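Local coordinates for endoglucanase (Humicola insolens, PDB 1DYS), which hydrolyses internal beta-1,4-glucosidic linkages of cellulose as a family 6 glycoside hydrolase, contributing to the recycling of plant biomass, at residues L21-Q26 against G328-A333; S221-Y226 against G274-W279; D266-A271 against W308-G313; Q281-N286 against G317-G322; N286-G291 against Q336-N341. All coordinates share one frame; numbering follows the deposited sequence.

How the interactions relate
Interactions 2, 3 and 4 join chain that follows strands 215-218, 262-266 and 303-307 of the parallel sheet, and each holds a probable substrate-binding residue. Interaction 1 ties helix 15-29 to the start of helix 332-340, and interaction 5 sets strand 288-289 on the end of that helix. Interaction 3 lies deepest, about 9 Å from the chain centre, and touches all the others. Its centre is about 10 Å from that of interaction 5, with which it shares the small antiparallel sheet of strands 270-271 and 288-289. Interactions 2 and 4 follow in series, joined by Tyr223 and Arg276; 4 and 5 share Asn286. The C-terminal helix is thus bound to both the N-terminal helix and the substrate-binding loops.

Interaction 1: residues L21-Q26 against G328-A333; sequences LDQTRQ and GMWFDA
Thr24 turns OG1 beside its own backbone N, anti to the carbonyl carbon (chi1 -42°), while Asp332 carries CG anti to its backbone N, and the two tips meet. Thr24 OG1 donates to Asp332 OD1 at 2.7 Å, arriving above the carboxylate plane. The same oxygen offers its anti lone pair to Trp330 NE1, 2.8 Å from Asp332 OD1, in a nearly straight bond (167°) lying in the indole plane. Two donors thus hold OD1 and fix the rotation of the carboxylate, whose OD2 is taken by Gln336. This joins helix 15-29 to the first turn of helix 332-340, where Phe331 occupies the N-cap position and Asp332 follows it. Around the indole rim, Leu21 sets CD2 at the edge, 3.6 Å from Trp330 CH2, and Thr24 OG1 lies 3.4 Å from Trp330 CZ2. Gln23, extended beyond CG, lays its amide over the Asp332 carboxylate with the planes only 12° apart; its far end reaches past, NE2 coming 3.4 Å from Trp330 CD1. Trp330 also packs on Glu314, a probable substrate-binding residue, and its backbone N is hydrogen-bonded to Glu97 of the second subunit.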
# COMPACT_ATOMS: atom_id res chain seq x y z
N LEU A 21 18.00 -8.44 -2.48
CA LEU A 21 18.59 -9.37 -3.42
C LEU A 21 19.43 -10.45 -2.75
O LEU A 21 19.69 -11.47 -3.39
CB LEU A 21 19.49 -8.64 -4.43
CG LEU A 21 18.65 -7.99 -5.53
CD1 LEU A 21 19.49 -6.99 -6.35
CD2 LEU A 21 18.02 -9.00 -6.47
N ASP A 22 19.88 -10.17 -1.53
CA ASP A 22 20.61 -11.24 -0.82
C ASP A 22 19.78 -12.51 -0.75
O ASP A 22 20.30 -13.62 -0.92
CB ASP A 22 21.06 -10.81 0.57
CG ASP A 22 22.46 -11.33 0.85
OD1 ASP A 22 23.35 -10.99 0.04
OD2 ASP A 22 22.64 -12.08 1.85
N GLN A 23 18.45 -12.39 -0.57
CA GLN A 23 17.60 -13.58 -0.57
C GLN A 23 17.75 -14.33 -1.88
O GLN A 23 17.83 -15.57 -1.91
CB GLN A 23 16.13 -13.17 -0.40
CG GLN A 23 15.19 -14.38 -0.43
CD GLN A 23 13.78 -14.04 0.00
OE1 GLN A 23 12.92 -14.93 0.05
NE2 GLN A 23 13.49 -12.79 0.32
N THR A 24 17.83 -13.59 -3.00
CA THR A 24 17.95 -14.23 -4.31
C THR A 24 19.28 -14.95 -4.44
O THR A 24 19.37 -16.06 -4.95
CB THR A 24 17.78 -13.20 -5.46
OG1 THR A 24 16.69 -12.33 -5.10
CG2 THR A 24 17.44 -13.87 -6.77
N ARG A 25 20.35 -14.27 -4.06
CA ARG A 25 21.68 -14.83 -4.06
C ARG A 25 21.70 -16.06 -3.16
O ARG A 25 22.19 -17.06 -3.68
CB ARG A 25 22.71 -13.85 -3.50
CG ARG A 25 24.10 -14.13 -4.08
CD ARG A 25 25.07 -13.15 -3.34
NE ARG A 25 25.05 -13.69 -1.97
CZ ARG A 25 25.83 -14.74 -1.71
NH1 ARG A 25 26.69 -15.29 -2.56
NH2 ARG A 25 25.68 -15.22 -0.50
N GLN A 26 21.13 -15.99 -1.96
CA GLN A 26 21.05 -17.22 -1.15
C GLN A 26 20.27 -18.34 -1.83
O GLN A 26 20.68 -19.51 -1.78
CB GLN A 26 20.34 -16.87 0.18
CG GLN A 26 21.21 -15.98 1.07
CD GLN A 26 20.41 -15.36 2.20
OE1 GLN A 26 20.80 -14.38 2.85
NE2 GLN A 26 19.23 -15.87 2.50
N GLY A 328 5.17 -3.75 -4.36
CA GLY A 328 6.33 -3.41 -3.59
C GLY A 328 6.86 -4.56 -2.73
O GLY A 328 7.95 -4.37 -2.22
N MET A 329 6.15 -5.67 -2.59
CA MET A 329 6.61 -6.79 -1.76
C MET A 329 7.61 -7.62 -2.59
O MET A 329 7.46 -7.70 -3.80
CB MET A 329 5.38 -7.61 -1.39
CG MET A 329 5.00 -7.89 0.03
SD MET A 329 4.83 -6.49 1.12
CE MET A 329 3.08 -6.53 1.52
N TRP A 330 8.64 -8.14 -1.95
CA TRP A 330 9.66 -8.91 -2.66
C TRP A 330 9.07 -10.21 -3.19
O TRP A 330 8.29 -10.92 -2.56
CB TRP A 330 10.79 -9.20 -1.68
CG TRP A 330 11.96 -9.77 -2.44
CD1 TRP A 330 12.44 -11.03 -2.41
CD2 TRP A 330 12.81 -9.02 -3.32
NE1 TRP A 330 13.55 -11.16 -3.24
CE2 TRP A 330 13.78 -9.91 -3.78
CE3 TRP A 330 12.84 -7.70 -3.77
CZ2 TRP A 330 14.79 -9.55 -4.69
CZ3 TRP A 330 13.84 -7.31 -4.65
CH2 TRP A 330 14.80 -8.24 -5.12
N PHE A 331 9.41 -10.50 -4.44
CA PHE A 331 8.89 -11.64 -5.19
C PHE A 331 10.12 -12.41 -5.68
O PHE A 331 10.57 -12.17 -6.81
CB PHE A 331 8.02 -11.12 -6.34
CG PHE A 331 7.30 -12.14 -7.18
CD1 PHE A 331 7.34 -13.49 -6.88
CD2 PHE A 331 6.53 -11.73 -8.26
CE1 PHE A 331 6.65 -14.43 -7.65
CE2 PHE A 331 5.85 -12.64 -9.04
CZ PHE A 331 5.92 -13.98 -8.73
N ASP A 332 10.65 -13.24 -4.76
CA ASP A 332 11.95 -13.83 -5.07
C ASP A 332 11.99 -14.74 -6.27
O ASP A 332 13.01 -14.73 -6.97
CB ASP A 332 12.52 -14.47 -3.79
CG ASP A 332 14.02 -14.66 -3.92
OD1 ASP A 332 14.71 -13.63 -3.90
OD2 ASP A 332 14.47 -15.83 -4.02
N ALA A 333 10.92 -15.49 -6.61
CA ALA A 333 10.98 -16.29 -7.82
C ALA A 333 11.11 -15.40 -9.08
O ALA A 333 11.67 -15.82 -10.08
CB ALA A 333 9.72 -17.14 -7.92

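Interaction 2: residues S221-Y226 against G274-W279; sequences SNYNPY and GARSEW
Arg276 lays its guanidinium between two neighbours: Tyr223 CB sits 3.8 Å from Arg276 NH2 over one face, and Trp279 CD1 lies above the opposite face toward the rim. A bend at chi3 (-82°) brings the flat group to two asparagine oxygens. NH1 donates to a lone pair of Asn222 OD1, 2.8 Å from Arg276 NH1, and NH2 donates to Asn224 OD1, also 2.8 Å from Arg276 NH2; both acceptors are tilted 22° from the guanidinium plane. Asn222 OD1 further accepts from Tyr223 N, so two donors hold the amide of a residue that probably binds substrate. The arrangement bridges the loop after strand 215-218 of the parallel sheet to the one following strand 270-271, at the substrate cleft of this family 6 domain. Asn224 OD1 lies in the indole plane of its second donor, Trp279 NE1 (2.9 Å from Asn224 OD1), but the N-H comes from above the carbonyl plane. Asn224 ND2 bonds to Asn183 and Glu243. Waters extend the join: one accepts from Asn222 ND2 and lies 2.8 Å from Trp279 O, another accepts from Arg276 NH2. Tyr223 OH is hydrogen-bonded to Val285 N and Trp282 O.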
# COMPACT_ATOMS: atom_id res chain seq x y z
N SER A 221 9.18 1.02 -14.76
CA SER A 221 8.39 -0.12 -14.39
C SER A 221 7.85 -0.90 -15.57
O SER A 221 7.08 -1.81 -15.28
CB SER A 221 7.20 0.21 -13.47
OG SER A 221 7.67 1.11 -12.44
N ASN A 222 8.27 -0.57 -16.78
CA ASN A 222 7.76 -1.27 -17.95
C ASN A 222 8.88 -2.21 -18.42
O ASN A 222 9.80 -2.52 -17.68
CB ASN A 222 7.18 -0.38 -19.05
CG ASN A 222 5.97 -1.02 -19.68
OD1 ASN A 222 6.12 -1.94 -20.48
ND2 ASN A 222 4.76 -0.56 -19.35
N TYR A 223 8.62 -2.81 -19.57
CA TYR A 223 9.43 -3.90 -20.08
C TYR A 223 9.84 -3.73 -21.54
O TYR A 223 10.36 -4.70 -22.12
CB TYR A 223 8.56 -5.17 -19.97
CG TYR A 223 7.91 -5.44 -18.63
CD1 TYR A 223 6.66 -4.89 -18.30
CD2 TYR A 223 8.57 -6.22 -17.68
CE1 TYR A 223 6.10 -5.13 -17.06
CE2 TYR A 223 7.99 -6.47 -16.44
CZ TYR A 223 6.77 -5.91 -16.15
OH TYR A 223 6.15 -6.19 -14.95
N ASN A 224 9.59 -2.55 -22.11
CA ASN A 224 9.94 -2.34 -23.52
C ASN A 224 11.46 -2.36 -23.70
O ASN A 224 12.23 -2.04 -22.80
CB ASN A 224 9.41 -1.00 -23.98
CG ASN A 224 7.92 -0.79 -23.90
OD1 ASN A 224 7.19 -1.77 -23.89
ND2 ASN A 224 7.46 0.47 -23.88
N PRO A 225 11.90 -2.89 -24.84
CA PRO A 225 13.31 -2.93 -25.14
C PRO A 225 13.77 -1.54 -25.55
O PRO A 225 12.99 -0.76 -26.09
CB PRO A 225 13.41 -3.89 -26.35
CG PRO A 225 12.07 -3.67 -26.99
CD PRO A 225 11.03 -3.28 -25.94
N TYR A 226 15.01 -1.23 -25.21
CA TYR A 226 15.63 0.03 -25.59
C TYR A 226 15.76 0.08 -27.12
O TYR A 226 15.21 0.94 -27.77
CB TYR A 226 17.00 0.20 -24.93
CG TYR A 226 17.70 1.46 -25.42
CD1 TYR A 226 17.20 2.72 -25.11
CD2 TYR A 226 18.85 1.40 -26.18
CE1 TYR A 226 17.80 3.88 -25.54
CE2 TYR A 226 19.47 2.55 -26.62
CZ TYR A 226 18.96 3.79 -26.30
OH TYR A 226 19.55 4.94 -26.74
N GLY A 274 7.42 -13.07 -26.66
CA GLY A 274 6.12 -13.61 -26.30
C GLY A 274 5.60 -13.38 -24.92
O GLY A 274 4.58 -13.95 -24.48
N ALA A 275 6.26 -12.49 -24.18
CA ALA A 275 5.82 -12.27 -22.79
C ALA A 275 4.49 -11.56 -22.74
O ALA A 275 3.76 -11.72 -21.76
CB ALA A 275 6.89 -11.53 -22.00
N ARG A 276 4.19 -10.71 -23.71
CA ARG A 276 2.91 -10.00 -23.66
C ARG A 276 2.15 -10.18 -24.96
O ARG A 276 2.80 -10.16 -25.99
CB ARG A 276 3.24 -8.50 -23.53
CG ARG A 276 3.76 -8.13 -22.15
CD ARG A 276 3.73 -6.62 -22.01
NE ARG A 276 4.90 -6.01 -22.62
CZ ARG A 276 5.25 -4.74 -22.34
NH1 ARG A 276 4.51 -4.01 -21.52
NH2 ARG A 276 6.33 -4.26 -22.94
N SER A 277 0.83 -10.30 -24.93
CA SER A 277 0.05 -10.36 -26.16
C SER A 277 -0.56 -9.01 -26.47
O SER A 277 -1.03 -8.69 -27.57
CB SER A 277 -1.04 -11.44 -26.03
OG SER A 277 -1.74 -11.25 -24.81
N GLU A 278 -0.56 -8.13 -25.45
CA GLU A 278 -1.09 -6.78 -25.56
C GLU A 278 -0.04 -5.83 -24.98
O GLU A 278 0.52 -6.15 -23.92
CB GLU A 278 -2.41 -6.64 -24.81
CG GLU A 278 -3.44 -7.72 -25.00
CD GLU A 278 -4.68 -7.28 -25.75
OE1 GLU A 278 -5.14 -6.14 -25.50
OE2 GLU A 278 -5.21 -8.06 -26.57
N TRP A 279 0.19 -4.68 -25.61
CA TRP A 279 1.25 -3.79 -25.12
C TRP A 279 0.95 -3.20 -23.75
O TRP A 279 1.85 -2.92 -22.98
CB TRP A 279 1.45 -2.65 -26.10
CG TRP A 279 2.82 -2.03 -26.12
CD1 TRP A 279 3.84 -2.16 -25.23
CD2 TRP A 279 3.29 -1.18 -27.17
NE1 TRP A 279 4.92 -1.44 -25.66
CE2 TRP A 279 4.61 -0.83 -26.85
CE3 TRP A 279 2.71 -0.68 -28.35
CZ2 TRP A 279 5.35 0.03 -27.67
CZ3 TRP A 279 3.43 0.16 -29.16
CH2 TRP A 279 4.75 0.50 -28.81
O HOH W 1 2.27 -1.80 -20.48
O HOH W 2 8.44 -5.58 -24.75

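Interaction 3: residues D266-A271 against W308-G313; sequences DQSRVA and WVKPGG
Asp266 OD1 is gripped by three donors: Ser268 OG, Ser268 N and, across the contact, Val309 N, 2.8 Å from Asp266 OD1. The bond from Ser268 N closes an Asx turn at the end of strand 262-266, and the contact joins this turn to the chain leaving strand 303-307, its neighbour in the parallel sheet of the family 6 barrel. All three donors approach from above the carboxylate plane. OD2 takes Lys310 N almost straight (176°), 3.1 Å from Asp266 OD2, and also accepts from Ser221 N; so many donors around a buried carboxylate would be expected to favour its charged form. Ser268 CA lies over the face of Trp308, 3.6 Å from the centroid of its five-membered ring, a CH-pi contact. Trp308 NE1 bonds to Gln292 O. Lys310, a probable substrate-binding residue bent at chi2 (72°), runs its aliphatic chain over one guanidinium face of Arg269, with CG 3.7 Å from Arg269 NH2. Asp316 bridges the two cations, OD2 pairing with Arg269 NH1 and OD1 with Lys310 NZ, probably offsetting their repulsion; Glu314 O also takes Lys310 NZ, and Ser221 O takes Arg269 NH2. A water accepts from Gly312 N, 2.9 Å away, and donates to Ser268 O.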
# COMPACT_ATOMS: atom_id res chain seq x y z
N ASP A 266 14.45 3.41 -18.50
CA ASP A 266 14.59 2.29 -17.57
C ASP A 266 14.78 1.02 -18.40
O ASP A 266 14.02 0.82 -19.36
CB ASP A 266 13.26 2.12 -16.80
CG ASP A 266 13.37 1.29 -15.53
OD1 ASP A 266 14.42 0.72 -15.17
OD2 ASP A 266 12.31 1.17 -14.83
N GLN A 267 15.76 0.20 -18.01
CA GLN A 267 15.90 -1.13 -18.58
C GLN A 267 16.04 -2.11 -17.42
O GLN A 267 16.57 -3.19 -17.57
CB GLN A 267 17.10 -1.31 -19.53
CG GLN A 267 16.96 -0.56 -20.85
CD GLN A 267 15.93 -1.21 -21.77
OE1 GLN A 267 16.26 -2.13 -22.53
NE2 GLN A 267 14.72 -0.74 -21.68
N SER A 268 15.44 -1.77 -16.25
CA SER A 268 15.50 -2.68 -15.10
C SER A 268 14.90 -4.04 -15.43
O SER A 268 15.38 -5.07 -14.95
CB SER A 268 14.71 -2.09 -13.92
OG SER A 268 13.36 -1.82 -14.35
N ARG A 269 13.87 -4.09 -16.25
CA ARG A 269 13.25 -5.36 -16.66
C ARG A 269 12.90 -5.23 -18.14
O ARG A 269 12.41 -4.19 -18.55
CB ARG A 269 11.92 -5.58 -15.91
CG ARG A 269 12.10 -5.68 -14.40
CD ARG A 269 10.81 -5.99 -13.65
NE ARG A 269 9.86 -4.86 -13.80
CZ ARG A 269 8.66 -4.90 -13.23
NH1 ARG A 269 8.26 -5.95 -12.55
NH2 ARG A 269 7.82 -3.86 -13.38
N VAL A 270 13.23 -6.23 -18.95
CA VAL A 270 12.90 -6.24 -20.37
C VAL A 270 12.16 -7.55 -20.69
O VAL A 270 12.67 -8.62 -20.37
CB VAL A 270 14.19 -6.14 -21.22
CG1 VAL A 270 13.79 -6.14 -22.70
CG2 VAL A 270 14.96 -4.86 -20.96
N ALA A 271 11.00 -7.40 -21.31
CA ALA A 271 10.23 -8.57 -21.72
C ALA A 271 10.99 -9.30 -22.82
O ALA A 271 11.61 -8.70 -23.71
CB ALA A 271 8.89 -8.08 -22.25
N TRP A 308 18.38 1.93 -14.32
CA TRP A 308 17.38 1.05 -13.70
C TRP A 308 16.61 1.91 -12.67
O TRP A 308 17.20 2.54 -11.77
CB TRP A 308 17.92 -0.17 -12.99
CG TRP A 308 18.51 -1.25 -13.82
CD1 TRP A 308 18.81 -1.21 -15.13
CD2 TRP A 308 18.85 -2.56 -13.34
NE1 TRP A 308 19.32 -2.44 -15.54
CE2 TRP A 308 19.36 -3.26 -14.46
CE3 TRP A 308 18.76 -3.20 -12.09
CZ2 TRP A 308 19.82 -4.58 -14.30
CZ3 TRP A 308 19.21 -4.49 -11.96
CH2 TRP A 308 19.71 -5.18 -13.08
N VAL A 309 15.28 1.94 -12.86
CA VAL A 309 14.47 2.75 -11.93
C VAL A 309 13.60 1.80 -11.11
O VAL A 309 13.75 1.78 -9.91
CB VAL A 309 13.63 3.74 -12.77
CG1 VAL A 309 12.90 4.68 -11.81
CG2 VAL A 309 14.48 4.53 -13.75
N LYS A 310 12.70 1.01 -11.74
CA LYS A 310 11.96 0.04 -10.93
C LYS A 310 12.92 -1.00 -10.40
O LYS A 310 13.75 -1.53 -11.16
CB LYS A 310 11.00 -0.68 -11.88
CG LYS A 310 10.35 -1.96 -11.39
CD LYS A 310 9.29 -1.71 -10.32
CE LYS A 310 8.95 -3.08 -9.73
NZ LYS A 310 7.74 -2.94 -8.83
N PRO A 311 12.81 -1.37 -9.16
CA PRO A 311 13.66 -2.43 -8.57
C PRO A 311 13.13 -3.81 -8.96
O PRO A 311 12.15 -4.24 -8.33
CB PRO A 311 13.64 -2.24 -7.05
CG PRO A 311 13.08 -0.82 -6.95
CD PRO A 311 12.06 -0.73 -8.08
N GLY A 312 13.67 -4.48 -9.96
CA GLY A 312 13.15 -5.75 -10.42
C GLY A 312 13.32 -6.79 -9.31
O GLY A 312 14.43 -6.99 -8.82
N GLY A 313 12.18 -7.39 -9.00
CA GLY A 313 12.08 -8.36 -7.91
C GLY A 313 11.03 -7.83 -6.92
O GLY A 313 10.38 -8.62 -6.23
O HOH W 3 15.68 -4.84 -12.08

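Interaction 4: residues Q281-N286 against G317-G322; sequences QWCNVN and GQCGMG
The tight part of this contact is covalent: Cys283 SG and Cys319 SG are bonded at 2.0 Å, with a disulfide torsion of 89° close to the relaxed right angle. Cys283 holds SG anti to its backbone N, whereas Cys319 places its sulfur in the crowded position between N and the carbonyl carbon (chi1 37°). Beside the bridge the buried Asn284 amide binds backbone: ND2 donates to Cys319 O, 2.9 Å from Asn284 ND2, coming from above that carbonyl's plane, and more weakly to Gly317 O; it is also hydrogen-bonded to Ser315 OG. Gly320 comes in close as well, its CA 3.3 Å from Cys283 O in a CA-H...O contact. Farther along, Asn286 ND2 links both segments, donating to Asn284 O within its own segment and to Gly320 O, 3.1 Å from Asn286 ND2; both acceptors lie in its amide plane. Met321 leans on this amide, with CB 3.3 Å from Asn286 ND2, and its end packs on Phe331 and Tyr334. The looser side is the exposed Trp282 ring: Cys319 SG approaches it obliquely, 4.0 Å from Trp282 CH2, while Cys283 CB lies over one face. The disulfide ties the loop before strand 288-289 to the one after strand 303-307, next to Trp282, which probably binds substrate in this family 6 catalytic domain.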
# COMPACT_ATOMS: atom_id res chain seq x y z
N GLN A 281 -0.19 -4.68 -21.11
CA GLN A 281 0.06 -5.58 -19.98
C GLN A 281 1.22 -5.04 -19.15
O GLN A 281 2.23 -4.60 -19.70
CB GLN A 281 0.33 -7.01 -20.43
CG GLN A 281 -0.90 -7.77 -20.92
CD GLN A 281 -0.43 -9.09 -21.53
OE1 GLN A 281 -0.07 -9.13 -22.70
NE2 GLN A 281 -0.38 -10.15 -20.73
N TRP A 282 1.06 -4.99 -17.82
CA TRP A 282 2.08 -4.39 -16.97
C TRP A 282 2.46 -5.11 -15.69
O TRP A 282 3.44 -4.69 -15.06
CB TRP A 282 1.54 -3.00 -16.50
CG TRP A 282 0.22 -3.17 -15.80
CD1 TRP A 282 -1.03 -3.25 -16.39
CD2 TRP A 282 -0.01 -3.35 -14.39
NE1 TRP A 282 -1.99 -3.48 -15.44
CE2 TRP A 282 -1.38 -3.53 -14.20
CE3 TRP A 282 0.83 -3.32 -13.28
CZ2 TRP A 282 -1.95 -3.72 -12.94
CZ3 TRP A 282 0.27 -3.54 -12.03
CH2 TRP A 282 -1.11 -3.73 -11.86
N CYS A 283 1.64 -6.04 -15.22
CA CYS A 283 1.87 -6.63 -13.91
C CYS A 283 2.72 -7.88 -13.96
O CYS A 283 2.33 -8.86 -14.58
CB CYS A 283 0.52 -6.98 -13.22
SG CYS A 283 0.80 -7.56 -11.53
N ASN A 284 3.89 -7.82 -13.36
CA ASN A 284 4.81 -8.94 -13.24
C ASN A 284 4.89 -9.72 -14.56
O ASN A 284 4.70 -10.93 -14.59
CB ASN A 284 4.41 -9.82 -12.07
CG ASN A 284 4.39 -9.07 -10.76
OD1 ASN A 284 5.22 -8.20 -10.48
ND2 ASN A 284 3.40 -9.40 -9.94
N VAL A 285 5.24 -8.97 -15.59
CA VAL A 285 5.31 -9.57 -16.94
C VAL A 285 6.41 -10.61 -16.99
O VAL A 285 7.53 -10.47 -16.53
CB VAL A 285 5.42 -8.47 -18.00
CG1 VAL A 285 5.83 -8.97 -19.38
CG2 VAL A 285 4.10 -7.74 -18.01
N ASN A 286 6.06 -11.74 -17.62
CA ASN A 286 7.03 -12.83 -17.71
C ASN A 286 6.77 -13.62 -19.00
O ASN A 286 5.64 -13.74 -19.45
CB ASN A 286 6.97 -13.71 -16.48
CG ASN A 286 5.58 -14.33 -16.32
OD1 ASN A 286 5.32 -15.46 -16.77
ND2 ASN A 286 4.66 -13.57 -15.73
N GLY A 317 2.22 -6.14 -8.10
CA GLY A 317 0.88 -6.36 -7.52
C GLY A 317 0.63 -7.87 -7.50
O GLY A 317 1.44 -8.63 -8.05
N GLN A 318 -0.50 -8.33 -6.97
CA GLN A 318 -0.81 -9.75 -6.88
C GLN A 318 -1.46 -10.20 -8.18
O GLN A 318 -2.67 -10.41 -8.27
CB GLN A 318 -1.73 -10.02 -5.69
CG GLN A 318 -1.25 -9.46 -4.39
CD GLN A 318 -2.21 -9.72 -3.23
OE1 GLN A 318 -2.84 -8.75 -2.85
NE2 GLN A 318 -2.18 -11.00 -2.88
N CYS A 319 -0.62 -10.29 -9.22
CA CYS A 319 -1.09 -10.53 -10.56
C CYS A 319 0.09 -10.95 -11.42
O CYS A 319 1.23 -10.95 -10.95
CB CYS A 319 -1.72 -9.24 -11.10
SG CYS A 319 -1.06 -7.61 -10.75
N GLY A 320 -0.25 -11.36 -12.64
CA GLY A 320 0.72 -11.64 -13.65
C GLY A 320 1.51 -12.92 -13.67
O GLY A 320 1.72 -13.53 -14.73
N MET A 321 2.02 -13.32 -12.53
CA MET A 321 2.88 -14.48 -12.39
C MET A 321 2.46 -15.14 -11.09
O MET A 321 2.14 -14.47 -10.12
CB MET A 321 4.35 -14.12 -12.48
CG MET A 321 5.25 -15.35 -12.53
SD MET A 321 6.99 -14.96 -12.75
CE MET A 321 7.70 -15.76 -11.30
N GLY A 322 2.28 -16.46 -11.17
CA GLY A 322 1.82 -17.21 -10.00
C GLY A 322 2.72 -16.96 -8.80
O GLY A 322 3.95 -16.96 -8.93

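Interaction 5: residues N286-G291 against Q336-N341; sequences NPAGFG and QMLTQN
A helix end docks here on the short strand 288-289: the last turn of helix 332-340 lies against it through one straight backbone bond and a set of apolar contacts. Phe290 N donates to a lone pair of Leu338 O, 3.0 Å from Phe290 N, with an angle of 177°. The Phe290 ring, its CG beside the backbone N (chi1 -70°), receives Leu338 CB over the centre of one face, 3.6 Å from the ring centroid, as a CH-pi contact. Leu338 then forks: CD1 reaches the ring at Phe290 CE1, while CD2 lies against the strand backbone, 3.5 Å from Gly289 C. Thr339 runs alongside the ring, its OG1 3.4 Å from Phe290 CE2, though that hydroxyl bonds to Ala335 O. On the other flank Met337, bent at chi3 (70°), presents SD to the backbone as a weak acceptor, 3.5 Å from Ala288 N, and touches Asn286 CB with the same sulfur. Gly289 packs closely beneath the helix end, with its CA 3.5 Å from Asn341 O in a CA-H...O contact. Asn341 leaves the helix but remains tied to it, as N and ND2 both donate to Met337 O. Strand 288-289 pairs antiparallel with strand 270-271 through Gly289 and Val270, Phe290 stacks on Trp308, and helices 15-29 and 34-46 border the contact through Tyr17 and Val43 on Phe290 and Phe28 on Thr339.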
# COMPACT_ATOMS: atom_id res chain seq x y z
N ASN A 286 6.06 -11.74 -17.62
CA ASN A 286 7.03 -12.83 -17.71
C ASN A 286 6.77 -13.62 -19.00
O ASN A 286 5.64 -13.74 -19.45
CB ASN A 286 6.97 -13.71 -16.48
CG ASN A 286 5.58 -14.33 -16.32
OD1 ASN A 286 5.32 -15.46 -16.77
ND2 ASN A 286 4.66 -13.57 -15.73
N PRO A 287 7.85 -14.13 -19.57
CA PRO A 287 9.21 -14.03 -19.11
C PRO A 287 9.89 -12.69 -19.29
O PRO A 287 9.61 -11.97 -20.26
CB PRO A 287 10.07 -15.02 -19.96
CG PRO A 287 9.14 -15.40 -21.08
CD PRO A 287 7.74 -14.89 -20.83
N ALA A 288 10.74 -12.35 -18.33
CA ALA A 288 11.51 -11.10 -18.44
C ALA A 288 12.90 -11.28 -17.85
O ALA A 288 13.16 -12.19 -17.07
CB ALA A 288 10.78 -9.96 -17.72
N GLY A 289 13.82 -10.38 -18.27
CA GLY A 289 15.15 -10.46 -17.70
C GLY A 289 15.60 -9.08 -17.23
O GLY A 289 15.03 -8.07 -17.68
N PHE A 290 16.60 -9.10 -16.36
CA PHE A 290 17.27 -7.83 -16.04
C PHE A 290 17.81 -7.26 -17.37
O PHE A 290 18.39 -8.00 -18.21
CB PHE A 290 18.47 -7.96 -15.14
CG PHE A 290 18.21 -8.35 -13.72
CD1 PHE A 290 17.28 -7.61 -12.99
CD2 PHE A 290 18.92 -9.33 -13.06
CE1 PHE A 290 17.05 -7.89 -11.66
CE2 PHE A 290 18.69 -9.62 -11.73
CZ PHE A 290 17.74 -8.90 -11.03
N GLY A 291 17.60 -5.97 -17.59
CA GLY A 291 18.08 -5.37 -18.84
C GLY A 291 19.50 -4.84 -18.62
O GLY A 291 20.17 -5.06 -17.64
N GLN A 336 14.70 -14.34 -9.26
CA GLN A 336 15.49 -15.44 -9.84
C GLN A 336 15.30 -15.47 -11.34
O GLN A 336 16.27 -15.56 -12.12
CB GLN A 336 15.10 -16.78 -9.16
CG GLN A 336 15.52 -16.82 -7.70
CD GLN A 336 15.02 -18.12 -7.07
OE1 GLN A 336 15.29 -19.18 -7.66
NE2 GLN A 336 14.32 -18.03 -5.96
N MET A 337 14.09 -15.31 -11.87
CA MET A 337 13.82 -15.28 -13.29
C MET A 337 14.57 -14.16 -14.00
O MET A 337 15.21 -14.30 -15.06
CB MET A 337 12.31 -15.22 -13.58
CG MET A 337 11.99 -14.91 -15.04
SD MET A 337 10.35 -14.22 -15.37
CE MET A 337 10.61 -12.61 -14.61
N LEU A 338 14.54 -12.95 -13.39
CA LEU A 338 15.23 -11.82 -14.02
C LEU A 338 16.74 -12.13 -14.10
O LEU A 338 17.37 -11.66 -15.05
CB LEU A 338 15.04 -10.52 -13.26
CG LEU A 338 13.60 -9.93 -13.29
CD1 LEU A 338 13.55 -8.84 -12.23
CD2 LEU A 338 13.19 -9.46 -14.66
N THR A 339 17.23 -12.87 -13.13
CA THR A 339 18.67 -13.17 -13.10
C THR A 339 19.02 -14.19 -14.17
O THR A 339 19.92 -13.94 -14.97
CB THR A 339 19.04 -13.74 -11.73
OG1 THR A 339 18.75 -12.84 -10.65
CG2 THR A 339 20.56 -14.00 -11.67
N GLN A 340 18.34 -15.32 -14.17
CA GLN A 340 18.58 -16.30 -15.25
C GLN A 340 18.43 -15.71 -16.64
O GLN A 340 19.09 -16.18 -17.58
CB GLN A 340 17.59 -17.47 -15.11
CG GLN A 340 17.62 -18.19 -13.80
CD GLN A 340 16.54 -19.22 -13.60
OE1 GLN A 340 16.78 -20.41 -13.79
NE2 GLN A 340 15.34 -18.79 -13.21
N ASN A 341 17.56 -14.73 -16.90
CA ASN A 341 17.37 -14.13 -18.22
C ASN A 341 18.08 -12.79 -18.37
O ASN A 341 17.81 -12.08 -19.36
CB ASN A 341 15.88 -13.92 -18.51
CG ASN A 341 15.20 -15.27 -18.67
OD1 ASN A 341 15.35 -15.94 -19.70
ND2 ASN A 341 14.46 -15.67 -17.66